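Local coordinates for protein 3-oxo-tetronate kinase (Cupriavidus necator, PDB 5DMH) that catalyses the ATP-dependent phosphorylation of 3-oxo-tetronate to 3-oxo-tetronate 4-phosphate as a member of the four-carbon acid sugar kinase family, at residues 289-300 with 342-353; 370-381 with 394-403. All blocks are in the same frame, centred on the assembly; numbering follows the deposited sequence.

Interaction 1: 289-300 with 342-353; sequences VVLAGSASRATN and VLIYATSSPDEV. With ADP (adenosine-5'-diphosphate), chain C.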
loop_
_atom_site.group_PDB
_atom_site.type_symbol
_atom_site.label_atom_id
_atom_site.label_comp_id
_atom_site.label_asym_id
_atom_site.label_seq_id
_atom_site.Cartn_x
_atom_site.Cartn_y
_atom_site.Cartn_z
ATOM N N VAL A 289 -14.362 -15.151 -1.249
ATOM C CA VAL A 289 -14.048 -14.923 -2.649
ATOM C C VAL A 289 -12.623 -14.353 -2.763
ATOM O O VAL A 289 -12.126 -13.708 -1.830
ATOM C CB VAL A 289 -15.066 -13.945 -3.293
ATOM C CG1 VAL A 289 -14.942 -12.555 -2.636
ATOM C CG2 VAL A 289 -14.828 -13.860 -4.813
ATOM N N VAL A 290 -11.985 -14.581 -3.916
ATOM C CA VAL A 290 -10.685 -14.002 -4.248
ATOM C C VAL A 290 -10.876 -13.203 -5.527
ATOM O O VAL A 290 -11.443 -13.720 -6.469
ATOM C CB VAL A 290 -9.609 -15.067 -4.470
ATOM C CG1 VAL A 290 -8.238 -14.442 -4.606
ATOM C CG2 VAL A 290 -9.617 -16.066 -3.320
ATOM N N LEU A 291 -10.499 -11.925 -5.473
ATOM C CA LEU A 291 -10.639 -10.979 -6.574
ATOM C C LEU A 291 -9.257 -10.483 -6.963
ATOM O O LEU A 291 -8.598 -9.750 -6.184
ATOM C CB LEU A 291 -11.531 -9.823 -6.147
ATOM C CG LEU A 291 -12.927 -10.191 -5.649
ATOM C CD1 LEU A 291 -13.673 -8.962 -5.151
ATOM C CD2 LEU A 291 -13.706 -10.901 -6.761
ATOM N N ALA A 292 -8.807 -10.850 -8.159
ATOM C CA ALA A 292 -7.423 -10.570 -8.544
ATOM C C ALA A 292 -7.342 -9.650 -9.749
ATOM O O ALA A 292 -7.732 -10.017 -10.851
ATOM C CB ALA A 292 -6.671 -11.862 -8.804
ATOM N N GLY A 293 -6.864 -8.433 -9.508
ATOM C CA GLY A 293 -6.662 -7.455 -10.549
ATOM C C GLY A 293 -5.208 -7.070 -10.775
ATOM O O GLY A 293 -4.914 -6.352 -11.713
ATOM N N SER A 294 -4.306 -7.540 -9.919
ATOM C CA SER A 294 -2.868 -7.398 -10.150
ATOM C C SER A 294 -2.403 -8.250 -11.337
ATOM O O SER A 294 -2.866 -9.368 -11.512
ATOM C CB SER A 294 -2.123 -7.812 -8.879
ATOM O OG SER A 294 -0.691 -7.752 -9.036
ATOM N N ALA A 295 -1.464 -7.732 -12.113
ATOM C CA ALA A 295 -0.813 -8.468 -13.195
ATOM C C ALA A 295 0.634 -8.883 -12.866
ATOM O O ALA A 295 1.415 -9.198 -13.769
ATOM C CB ALA A 295 -0.801 -7.624 -14.446
ATOM N N SER A 296 0.979 -8.861 -11.589
ATOM C CA SER A 296 2.347 -9.112 -11.165
ATOM C C SER A 296 2.700 -10.571 -11.328
ATOM O O SER A 296 1.832 -11.441 -11.448
ATOM C CB SER A 296 2.507 -8.741 -9.710
ATOM O OG SER A 296 1.860 -9.713 -8.920
ATOM N N ARG A 297 3.991 -10.853 -11.319
ATOM C CA ARG A 297 4.467 -12.204 -11.347
ATOM C C ARG A 297 3.977 -12.993 -10.157
ATOM O O ARG A 297 3.553 -14.137 -10.311
ATOM C CB ARG A 297 5.989 -12.208 -11.374
ATOM C CG ARG A 297 6.553 -11.908 -12.736
ATOM C CD ARG A 297 8.068 -12.045 -12.700
ATOM N NE ARG A 297 8.711 -11.172 -13.674
ATOM C CZ ARG A 297 10.017 -10.952 -13.728
ATOM N NH1 ARG A 297 10.823 -11.536 -12.851
ATOM N NH2 ARG A 297 10.517 -10.138 -14.653
ATOM N N ALA A 298 4.005 -12.380 -8.983
ATOM C CA ALA A 298 3.524 -13.041 -7.772
ATOM C C ALA A 298 2.036 -13.412 -7.915
ATOM O O ALA A 298 1.633 -14.543 -7.639
ATOM C CB ALA A 298 3.711 -12.142 -6.587
ATOM N N THR A 299 1.236 -12.476 -8.404
ATOM C CA THR A 299 -0.192 -12.729 -8.564
ATOM C C THR A 299 -0.433 -13.764 -9.675
ATOM O O THR A 299 -1.316 -14.616 -9.528
ATOM C CB THR A 299 -1.014 -11.448 -8.825
ATOM O OG1 THR A 299 -0.787 -10.502 -7.778
ATOM C CG2 THR A 299 -2.470 -11.760 -8.852
ATOM N N ASN A 300 0.339 -13.715 -10.766
ATOM C CA ASN A 300 0.238 -14.760 -11.796
ATOM C C ASN A 300 0.497 -16.130 -11.195
ATOM O O ASN A 300 -0.232 -17.115 -11.482
ATOM C CB ASN A 300 1.111 -14.457 -13.028
ATOM C CG ASN A 300 0.398 -13.560 -14.046
ATOM O OD1 ASN A 300 -0.344 -14.036 -14.902
ATOM N ND2 ASN A 300 0.629 -12.261 -13.957
ATOM N N VAL A 342 -14.551 -18.936 -4.967
ATOM C CA VAL A 342 -14.040 -18.871 -6.309
ATOM C C VAL A 342 -13.048 -17.724 -6.446
ATOM O O VAL A 342 -13.027 -16.797 -5.634
ATOM C CB VAL A 342 -15.161 -18.679 -7.358
ATOM C CG1 VAL A 342 -16.269 -19.717 -7.170
ATOM C CG2 VAL A 342 -15.715 -17.263 -7.346
ATOM N N LEU A 343 -12.253 -17.819 -7.502
ATOM C CA LEU A 343 -11.316 -16.795 -7.934
ATOM C C LEU A 343 -11.860 -16.131 -9.191
ATOM O O LEU A 343 -12.173 -16.827 -10.175
ATOM C CB LEU A 343 -9.973 -17.454 -8.262
ATOM C CG LEU A 343 -8.945 -16.545 -8.952
ATOM C CD1 LEU A 343 -8.484 -15.387 -8.083
ATOM C CD2 LEU A 343 -7.770 -17.365 -9.417
ATOM N N ILE A 344 -12.041 -14.813 -9.134
ATOM C CA ILE A 344 -12.334 -14.014 -10.316
ATOM C C ILE A 344 -11.092 -13.200 -10.607
ATOM O O ILE A 344 -10.623 -12.460 -9.730
ATOM C CB ILE A 344 -13.545 -13.105 -10.082
ATOM C CG1 ILE A 344 -14.715 -13.909 -9.516
ATOM C CG2 ILE A 344 -13.932 -12.349 -11.354
ATOM C CD1 ILE A 344 -15.340 -14.943 -10.468
ATOM N N TYR A 345 -10.560 -13.297 -11.828
ATOM C CA TYR A 345 -9.238 -12.735 -12.101
ATOM C C TYR A 345 -9.093 -12.174 -13.489
ATOM O O TYR A 345 -9.618 -12.720 -14.442
ATOM C CB TYR A 345 -8.119 -13.775 -11.858
ATOM C CG TYR A 345 -8.014 -14.913 -12.872
ATOM C CD1 TYR A 345 -8.856 -16.004 -12.790
ATOM C CD2 TYR A 345 -7.087 -14.878 -13.902
ATOM C CE1 TYR A 345 -8.769 -17.058 -13.688
ATOM C CE2 TYR A 345 -6.998 -15.912 -14.821
ATOM C CZ TYR A 345 -7.849 -16.995 -14.711
ATOM O OH TYR A 345 -7.757 -18.033 -15.597
ATOM N N ALA A 346 -8.383 -11.060 -13.581
ATOM C CA ALA A 346 -7.990 -10.493 -14.858
ATOM C C ALA A 346 -6.503 -10.721 -15.087
ATOM O O ALA A 346 -5.988 -10.482 -16.179
ATOM C CB ALA A 346 -8.300 -9.022 -14.880
ATOM N N THR A 347 -5.821 -11.144 -14.025
ATOM C CA THR A 347 -4.388 -11.460 -14.039
ATOM C C THR A 347 -3.923 -12.132 -15.317
ATOM O O THR A 347 -4.445 -13.179 -15.703
ATOM C CB THR A 347 -4.060 -12.330 -12.820
ATOM O OG1 THR A 347 -4.655 -11.737 -11.657
ATOM C CG2 THR A 347 -2.547 -12.476 -12.613
ATOM N N SER A 348 -2.940 -11.515 -15.978
ATOM C CA SER A 348 -2.481 -11.913 -17.315
ATOM C C SER A 348 -0.969 -11.661 -17.477
ATOM O O SER A 348 -0.381 -10.919 -16.702
ATOM C CB SER A 348 -3.184 -11.089 -18.399
ATOM O OG SER A 348 -4.596 -11.249 -18.372
ATOM N N SER A 349 -0.374 -12.223 -18.529
ATOM C CA SER A 349 1.036 -11.984 -18.809
ATOM C C SER A 349 1.249 -10.564 -19.328
ATOM O O SER A 349 0.329 -9.945 -19.820
ATOM C CB SER A 349 1.562 -12.967 -19.835
ATOM O OG SER A 349 0.990 -12.754 -21.112
ATOM N N PRO A 350 2.489 -10.071 -19.275
ATOM C CA PRO A 350 2.792 -8.724 -19.784
ATOM C C PRO A 350 2.437 -8.553 -21.264
ATOM O O PRO A 350 1.934 -7.509 -21.703
ATOM C CB PRO A 350 4.300 -8.600 -19.532
ATOM C CG PRO A 350 4.509 -9.472 -18.306
ATOM C CD PRO A 350 3.625 -10.662 -18.552
ATOM N N ASP A 351 2.674 -9.587 -22.057
ATOM C CA ASP A 351 2.321 -9.516 -23.468
ATOM C C ASP A 351 0.795 -9.386 -23.649
ATOM O O ASP A 351 0.319 -8.635 -24.522
ATOM C CB ASP A 351 2.837 -10.741 -24.241
ATOM C CG ASP A 351 4.354 -10.727 -24.461
ATOM O OD1 ASP A 351 4.985 -9.653 -24.421
ATOM O OD2 ASP A 351 4.915 -11.811 -24.715
ATOM N N GLU A 352 0.023 -10.113 -22.840
ATOM C CA GLU A 352 -1.440 -10.056 -22.947
ATOM C C GLU A 352 -1.968 -8.695 -22.517
ATOM O O GLU A 352 -2.876 -8.141 -23.145
ATOM C CB GLU A 352 -2.087 -11.149 -22.096
ATOM C CG GLU A 352 -1.776 -12.577 -22.597
ATOM C CD GLU A 352 -2.102 -13.691 -21.593
ATOM O OE1 GLU A 352 -2.245 -13.415 -20.389
ATOM O OE2 GLU A 352 -2.180 -14.876 -22.008
ATOM N N VAL A 353 -1.418 -8.173 -21.430
ATOM C CA VAL A 353 -1.782 -6.839 -20.958
ATOM C C VAL A 353 -1.483 -5.804 -22.041
ATOM O O VAL A 353 -2.327 -4.942 -22.351
ATOM C CB VAL A 353 -1.040 -6.501 -19.666
ATOM C CG1 VAL A 353 -1.219 -5.037 -19.296
ATOM C CG2 VAL A 353 -1.530 -7.396 -18.538
HETATM P PB ADP C . -0.436 -4.061 -8.208
HETATM O O1B ADP C . -0.671 -4.168 -6.705
HETATM O O2B ADP C . 0.163 -5.341 -8.766
HETATM O O3B ADP C . 0.300 -2.796 -8.621
HETATM P PA ADP C . -2.996 -2.910 -9.043
HETATM O O1A ADP C . -4.334 -3.505 -8.849
HETATM O O2A ADP C . -2.541 -1.722 -8.266
HETATM O O3A ADP C . -1.910 -4.116 -8.902
HETATM O "O5'" ADP C . -2.790 -2.447 -10.565
HETATM C "C5'" ADP C . -3.001 -3.332 -11.655
HETATM C "C4'" ADP C . -3.693 -2.568 -12.780
HETATM O "O4'" ADP C . -3.597 -3.311 -13.984
HETATM C "C3'" ADP C . -5.177 -2.369 -12.499
HETATM O "O3'" ADP C . -5.634 -1.098 -13.001
HETATM C "C2'" ADP C . -5.794 -3.497 -13.263
HETATM O "O2'" ADP C . -7.173 -3.307 -13.502
HETATM C "C1'" ADP C . -4.912 -3.515 -14.488
HETATM N N9 ADP C . -5.025 -4.800 -15.170
HETATM C C8 ADP C . -5.079 -6.028 -14.598
HETATM N N7 ADP C . -5.218 -6.983 -15.529
HETATM C C5 ADP C . -5.257 -6.345 -16.723
HETATM C C6 ADP C . -5.417 -6.768 -18.114
HETATM N N6 ADP C . -5.520 -8.090 -18.361
HETATM N N1 ADP C . -5.396 -5.820 -19.071
HETATM C C2 ADP C . -5.263 -4.508 -18.787
HETATM N N3 ADP C . -5.133 -4.025 -17.529
HETATM C C4 ADP C . -5.139 -4.905 -16.483
HETATM O O HOH W 1 1.506 -8.810 -16.538
#
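Strands 289-292 and 343-345 run parallel, their short axes 4.8 Å apart and 12° from aligned, and Val290 and Ala292 pair through both N and O with Val342, Ile344 and Ala346. The four N-H···O bonds form the regular pattern of neighbouring parallel strands; Val389 and Ala391 of strand 387-391 bond the other edge of 289-292. Side chains alternate between the two faces. On one, Val290 CG1 meets Leu343 CD1 at 3.6 Å, brought there by CG1 lying anti to the backbone N (chi1 -172°), and Ala292 CB sits against Tyr345 CB. On the other, Leu291 turns CD2 toward Ile344 CB, with helix 362-382 packed over both residues.

Beyond the strand ends Thr347 takes over. Its OG1 donates to Ser294 O at 3.0 Å, almost in line with the carbonyl, while CG2 rests 3.4 Å from Asn300 CG. The Asn300 and Thr347 side chains run antiparallel alongside each other, and Asn300 ND2 reaches Ser348 O at 3.2 Å from above the carbonyl plane, also donating to Ser296 O. A water lies within hydrogen-bonding distance of both Ala295 O and Ser348 O.

These loops form part of the nucleotide pocket: Ser294 OG donates to ADP O2B at 2.6 Å, and Ala346 O accepts from adenine N6 at 3.3 Å. Ser294 OG also accepts from Ser296 N in an ST turn. The bonds from Thr347 and Asn300 thus join the second loop, which holds adenine N6, to the first loop and the start of helix 297-308, where Ser294 holds the beta-phosphate.

Interaction 2: 370-381 with 394-403; sequences EQCLATVAAGLL and ETSGAVVQAL. With ADP (adenosine-5'-diphosphate), chain C.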
loop_
_atom_site.group_PDB
_atom_site.type_symbol
_atom_site.label_atom_id
_atom_site.label_comp_id
_atom_site.label_asym_id
_atom_site.label_seq_id
_atom_site.Cartn_x
_atom_site.Cartn_y
_atom_site.Cartn_z
ATOM N N GLU A 370 -10.922 -2.833 -12.792
ATOM C CA GLU A 370 -11.159 -2.438 -11.427
ATOM C C GLU A 370 -12.654 -2.362 -11.150
ATOM O O GLU A 370 -13.117 -2.871 -10.131
ATOM C CB GLU A 370 -10.498 -1.069 -11.132
ATOM C CG GLU A 370 -8.975 -1.107 -11.085
ATOM C CD GLU A 370 -8.340 0.259 -10.929
ATOM O OE1 GLU A 370 -9.026 1.187 -10.438
ATOM O OE2 GLU A 370 -7.159 0.416 -11.339
ATOM N N GLN A 371 -13.390 -1.730 -12.056
ATOM C CA GLN A 371 -14.840 -1.518 -11.884
ATOM C C GLN A 371 -15.585 -2.847 -11.842
ATOM O O GLN A 371 -16.554 -3.014 -11.091
ATOM C CB GLN A 371 -15.376 -0.685 -13.042
ATOM C CG GLN A 371 -15.025 0.791 -12.962
ATOM C CD GLN A 371 -15.469 1.566 -14.205
ATOM O OE1 GLN A 371 -16.431 1.183 -14.886
ATOM N NE2 GLN A 371 -14.758 2.657 -14.508
ATOM N N CYS A 372 -15.135 -3.789 -12.672
ATOM C CA CYS A 372 -15.764 -5.106 -12.766
ATOM C C CYS A 372 -15.604 -5.867 -11.463
ATOM O O CYS A 372 -16.579 -6.370 -10.873
ATOM C CB CYS A 372 -15.154 -5.890 -13.923
ATOM S SG CYS A 372 -15.833 -7.537 -14.126
ATOM N N LEU A 373 -14.374 -5.907 -10.975
ATOM C CA LEU A 373 -14.083 -6.612 -9.735
ATOM C C LEU A 373 -14.802 -5.943 -8.574
ATOM O O LEU A 373 -15.277 -6.634 -7.647
ATOM C CB LEU A 373 -12.547 -6.684 -9.515
ATOM C CG LEU A 373 -11.811 -7.611 -10.480
ATOM C CD1 LEU A 373 -10.277 -7.441 -10.339
ATOM C CD2 LEU A 373 -12.204 -9.064 -10.324
ATOM N N ALA A 374 -14.897 -4.610 -8.605
ATOM C CA ALA A 374 -15.579 -3.886 -7.554
ATOM C C ALA A 374 -17.097 -4.199 -7.578
ATOM O O ALA A 374 -17.731 -4.375 -6.532
ATOM C CB ALA A 374 -15.327 -2.398 -7.690
ATOM N N THR A 375 -17.672 -4.255 -8.774
ATOM C CA THR A 375 -19.082 -4.654 -8.921
ATOM C C THR A 375 -19.321 -6.089 -8.394
ATOM O O THR A 375 -20.276 -6.358 -7.648
ATOM C CB THR A 375 -19.516 -4.583 -10.385
ATOM O OG1 THR A 375 -19.474 -3.232 -10.825
ATOM C CG2 THR A 375 -20.943 -5.174 -10.569
ATOM N N VAL A 376 -18.429 -7.003 -8.745
ATOM C CA VAL A 376 -18.543 -8.365 -8.240
ATOM C C VAL A 376 -18.492 -8.348 -6.706
ATOM O O VAL A 376 -19.330 -8.938 -6.055
ATOM C CB VAL A 376 -17.474 -9.286 -8.786
ATOM C CG1 VAL A 376 -17.505 -10.612 -8.053
ATOM C CG2 VAL A 376 -17.680 -9.484 -10.291
ATOM N N ALA A 377 -17.551 -7.610 -6.124
ATOM C CA ALA A 377 -17.515 -7.522 -4.669
ATOM C C ALA A 377 -18.811 -6.970 -4.048
ATOM O O ALA A 377 -19.329 -7.502 -3.060
ATOM C CB ALA A 377 -16.327 -6.693 -4.239
ATOM N N ALA A 378 -19.333 -5.890 -4.611
ATOM C CA ALA A 378 -20.566 -5.294 -4.085
ATOM C C ALA A 378 -21.733 -6.282 -4.171
ATOM O O ALA A 378 -22.513 -6.422 -3.233
ATOM C CB ALA A 378 -20.905 -4.014 -4.824
ATOM N N GLY A 379 -21.825 -6.972 -5.298
ATOM C CA GLY A 379 -22.858 -7.978 -5.507
ATOM C C GLY A 379 -22.773 -9.112 -4.503
ATOM O O GLY A 379 -23.790 -9.584 -3.982
ATOM N N LEU A 380 -21.550 -9.522 -4.202
ATOM C CA LEU A 380 -21.314 -10.645 -3.293
ATOM C C LEU A 380 -21.619 -10.230 -1.847
ATOM O O LEU A 380 -22.224 -11.002 -1.092
ATOM C CB LEU A 380 -19.888 -11.194 -3.469
ATOM C CG LEU A 380 -19.587 -11.972 -4.763
ATOM C CD1 LEU A 380 -18.132 -12.417 -4.812
ATOM C CD2 LEU A 380 -20.499 -13.184 -4.942
ATOM N N LEU A 381 -21.276 -8.989 -1.494
ATOM C CA LEU A 381 -21.640 -8.421 -0.218
ATOM C C LEU A 381 -23.146 -8.484 -0.020
ATOM O O LEU A 381 -23.633 -8.850 1.059
ATOM C CB LEU A 381 -21.166 -6.960 -0.125
ATOM C CG LEU A 381 -21.623 -6.193 1.118
ATOM C CD1 LEU A 381 -20.959 -6.740 2.357
ATOM C CD2 LEU A 381 -21.338 -4.704 0.949
ATOM N N GLU A 394 -4.552 -0.844 -6.516
ATOM C CA GLU A 394 -5.675 -0.140 -7.119
ATOM C C GLU A 394 -6.912 -1.012 -7.060
ATOM O O GLU A 394 -8.024 -0.526 -6.860
ATOM C CB GLU A 394 -5.389 0.207 -8.578
ATOM C CG GLU A 394 -4.179 1.086 -8.772
ATOM C CD GLU A 394 -4.307 2.442 -8.112
ATOM O OE1 GLU A 394 -5.409 3.019 -8.129
ATOM O OE2 GLU A 394 -3.300 2.911 -7.573
ATOM N N THR A 395 -6.716 -2.305 -7.271
ATOM C CA THR A 395 -7.833 -3.213 -7.265
ATOM C C THR A 395 -8.512 -3.137 -5.885
ATOM O O THR A 395 -9.741 -3.076 -5.777
ATOM C CB THR A 395 -7.416 -4.676 -7.612
ATOM O OG1 THR A 395 -6.835 -4.719 -8.922
ATOM C CG2 THR A 395 -8.638 -5.619 -7.574
ATOM N N SER A 396 -7.710 -3.159 -4.834
ATOM C CA SER A 396 -8.245 -3.102 -3.464
ATOM C C SER A 396 -8.962 -1.790 -3.183
ATOM O O SER A 396 -9.998 -1.766 -2.495
ATOM C CB SER A 396 -7.130 -3.299 -2.450
ATOM O OG SER A 396 -6.596 -4.594 -2.521
ATOM N N GLY A 397 -8.419 -0.693 -3.713
ATOM C CA GLY A 397 -9.063 0.607 -3.587
ATOM C C GLY A 397 -10.461 0.574 -4.178
ATOM O O GLY A 397 -11.437 1.024 -3.532
ATOM N N ALA A 398 -10.576 0.039 -5.400
ATOM C CA ALA A 398 -11.877 -0.055 -6.068
ATOM C C ALA A 398 -12.842 -0.943 -5.292
ATOM O O ALA A 398 -13.980 -0.552 -5.006
ATOM C CB ALA A 398 -11.735 -0.545 -7.489
ATOM N N VAL A 399 -12.381 -2.132 -4.931
ATOM C CA VAL A 399 -13.222 -3.077 -4.247
ATOM C C VAL A 399 -13.714 -2.579 -2.888
ATOM O O VAL A 399 -14.895 -2.660 -2.588
ATOM C CB VAL A 399 -12.502 -4.411 -4.069
ATOM C CG1 VAL A 399 -13.211 -5.261 -3.029
ATOM C CG2 VAL A 399 -12.384 -5.085 -5.399
ATOM N N VAL A 400 -12.806 -2.039 -2.077
ATOM C CA VAL A 400 -13.152 -1.641 -0.740
ATOM C C VAL A 400 -14.068 -0.422 -0.757
ATOM O O VAL A 400 -14.997 -0.305 0.061
ATOM C CB VAL A 400 -11.874 -1.402 0.083
ATOM C CG1 VAL A 400 -12.186 -0.808 1.443
ATOM C CG2 VAL A 400 -11.127 -2.714 0.242
ATOM N N GLN A 401 -13.854 0.474 -1.713
ATOM C CA GLN A 401 -14.774 1.591 -1.858
ATOM C C GLN A 401 -16.169 1.085 -2.275
ATOM O O GLN A 401 -17.183 1.605 -1.781
ATOM C CB GLN A 401 -14.215 2.632 -2.831
ATOM C CG GLN A 401 -13.087 3.491 -2.199
ATOM C CD GLN A 401 -12.446 4.503 -3.172
ATOM O OE1 GLN A 401 -12.387 4.280 -4.376
ATOM N NE2 GLN A 401 -11.983 5.620 -2.636
ATOM N N ALA A 402 -16.240 0.096 -3.156
ATOM C CA ALA A 402 -17.542 -0.418 -3.621
ATOM C C ALA A 402 -18.275 -1.139 -2.484
ATOM O O ALA A 402 -19.514 -1.161 -2.439
ATOM C CB ALA A 402 -17.357 -1.347 -4.814
ATOM N N LEU A 403 -17.509 -1.752 -1.582
ATOM C CA LEU A 403 -18.070 -2.378 -0.378
ATOM C C LEU A 403 -18.543 -1.401 0.691
ATOM O O LEU A 403 -19.222 -1.800 1.648
ATOM C CB LEU A 403 -17.047 -3.312 0.261
ATOM C CG LEU A 403 -16.669 -4.579 -0.501
ATOM C CD1 LEU A 403 -15.485 -5.239 0.168
ATOM C CD2 LEU A 403 -17.846 -5.543 -0.592
HETATM P PB ADP C . -0.436 -4.061 -8.208
HETATM O O1B ADP C . -0.671 -4.168 -6.705
HETATM O O2B ADP C . 0.163 -5.341 -8.766
HETATM O O3B ADP C . 0.300 -2.796 -8.621
HETATM P PA ADP C . -2.996 -2.910 -9.043
HETATM O O1A ADP C . -4.334 -3.505 -8.849
HETATM O O2A ADP C . -2.541 -1.722 -8.266
HETATM O O3A ADP C . -1.910 -4.116 -8.902
HETATM O "O5'" ADP C . -2.790 -2.447 -10.565
HETATM C "C5'" ADP C . -3.001 -3.332 -11.655
HETATM C "C4'" ADP C . -3.693 -2.568 -12.780
HETATM O "O4'" ADP C . -3.597 -3.311 -13.984
HETATM C "C3'" ADP C . -5.177 -2.369 -12.499
HETATM O "O3'" ADP C . -5.634 -1.098 -13.001
HETATM C "C2'" ADP C . -5.794 -3.497 -13.263
HETATM O "O2'" ADP C . -7.173 -3.307 -13.502
HETATM C "C1'" ADP C . -4.912 -3.515 -14.488
HETATM N N9 ADP C . -5.025 -4.800 -15.170
HETATM C C8 ADP C . -5.079 -6.028 -14.598
HETATM N N7 ADP C . -5.218 -6.983 -15.529
HETATM C C5 ADP C . -5.257 -6.345 -16.723
HETATM C C6 ADP C . -5.417 -6.768 -18.114
HETATM N N6 ADP C . -5.520 -8.090 -18.361
HETATM N N1 ADP C . -5.396 -5.820 -19.071
HETATM C C2 ADP C . -5.263 -4.508 -18.787
HETATM N N3 ADP C . -5.133 -4.025 -17.529
HETATM C C4 ADP C . -5.139 -4.905 -16.483
HETATM O O HOH W 2 -6.336 2.948 -11.419
#
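Helices 370-381 and 394-403 pack side by side within the nucleotide-binding C-terminal domain, against strands 288-292 and 387-391, with short axes 8.0 Å apart and crossing at -36°. Small residues permit this spacing: the CA atoms of Ala374 and Val399 are 4.1 Å apart.

The apolar contacts follow the helix repeat. Ala374 CB lies between Ala398 and Ala402, 3.7 Å from Ala402 CB, and Ala377 CB meets Val399 CG1. Farther along, Leu403 reaches across with CD2 against Ala377 O and, at 3.6 Å, Leu381 CB. Near the nucleotide, Leu373 CD1 touches Thr395 CG2, the methyl set anti to the backbone N while OG1 sits beside that N (chi1 -60°) and donates to ADP O1A at 2.8 Å.

The polar contacts gather at the N-terminal ends of both segments. Backbone N atoms of Glu394 and Thr395 donate to the alpha-phosphate oxygens O2A and O1A, so the start of helix 393-403 would favour the anionic group. Extended beyond CG, Glu370 crosses Glu394, their carboxylate planes 36° apart. The nearest carboxylate oxygens, Glu370 OE2 and Glu394 OE1, are 4.5 Å apart; Lys84 forms salt bridges to both residues, probably offsetting the like charges. A water donates to Glu370 OE2 and weakly to Glu394 OE1. Glu370 OE2 also accepts from ribose O3' of ADP at 2.7 Å while lying 3.3 Å from Glu394 CB.

Overall arrangement
Interactions 1 and 2 follow one another along the chain, with centres about 15 Å apart, and both touch ADP. Their packing is continuous: Leu291 CD1 meets Ala377 CB at 3.6 Å, and Val289 CG2 lies 3.6 Å from Leu380 CD1, so helix 362-382 covers the strand face that carries Leu291. Nearer the ligand, Gly293 CA approaches Thr395 OG1 at 3.2 Å, placing the loop after strand 288-292 beside the start of helix 393-403. The nucleotide is divided between them: interaction 1 meets the beta-phosphate and adenine, interaction 2 the alpha-phosphate and ribose. His177, Gly366, Gly393 and Gly436 add further hydrogen bonds to ADP.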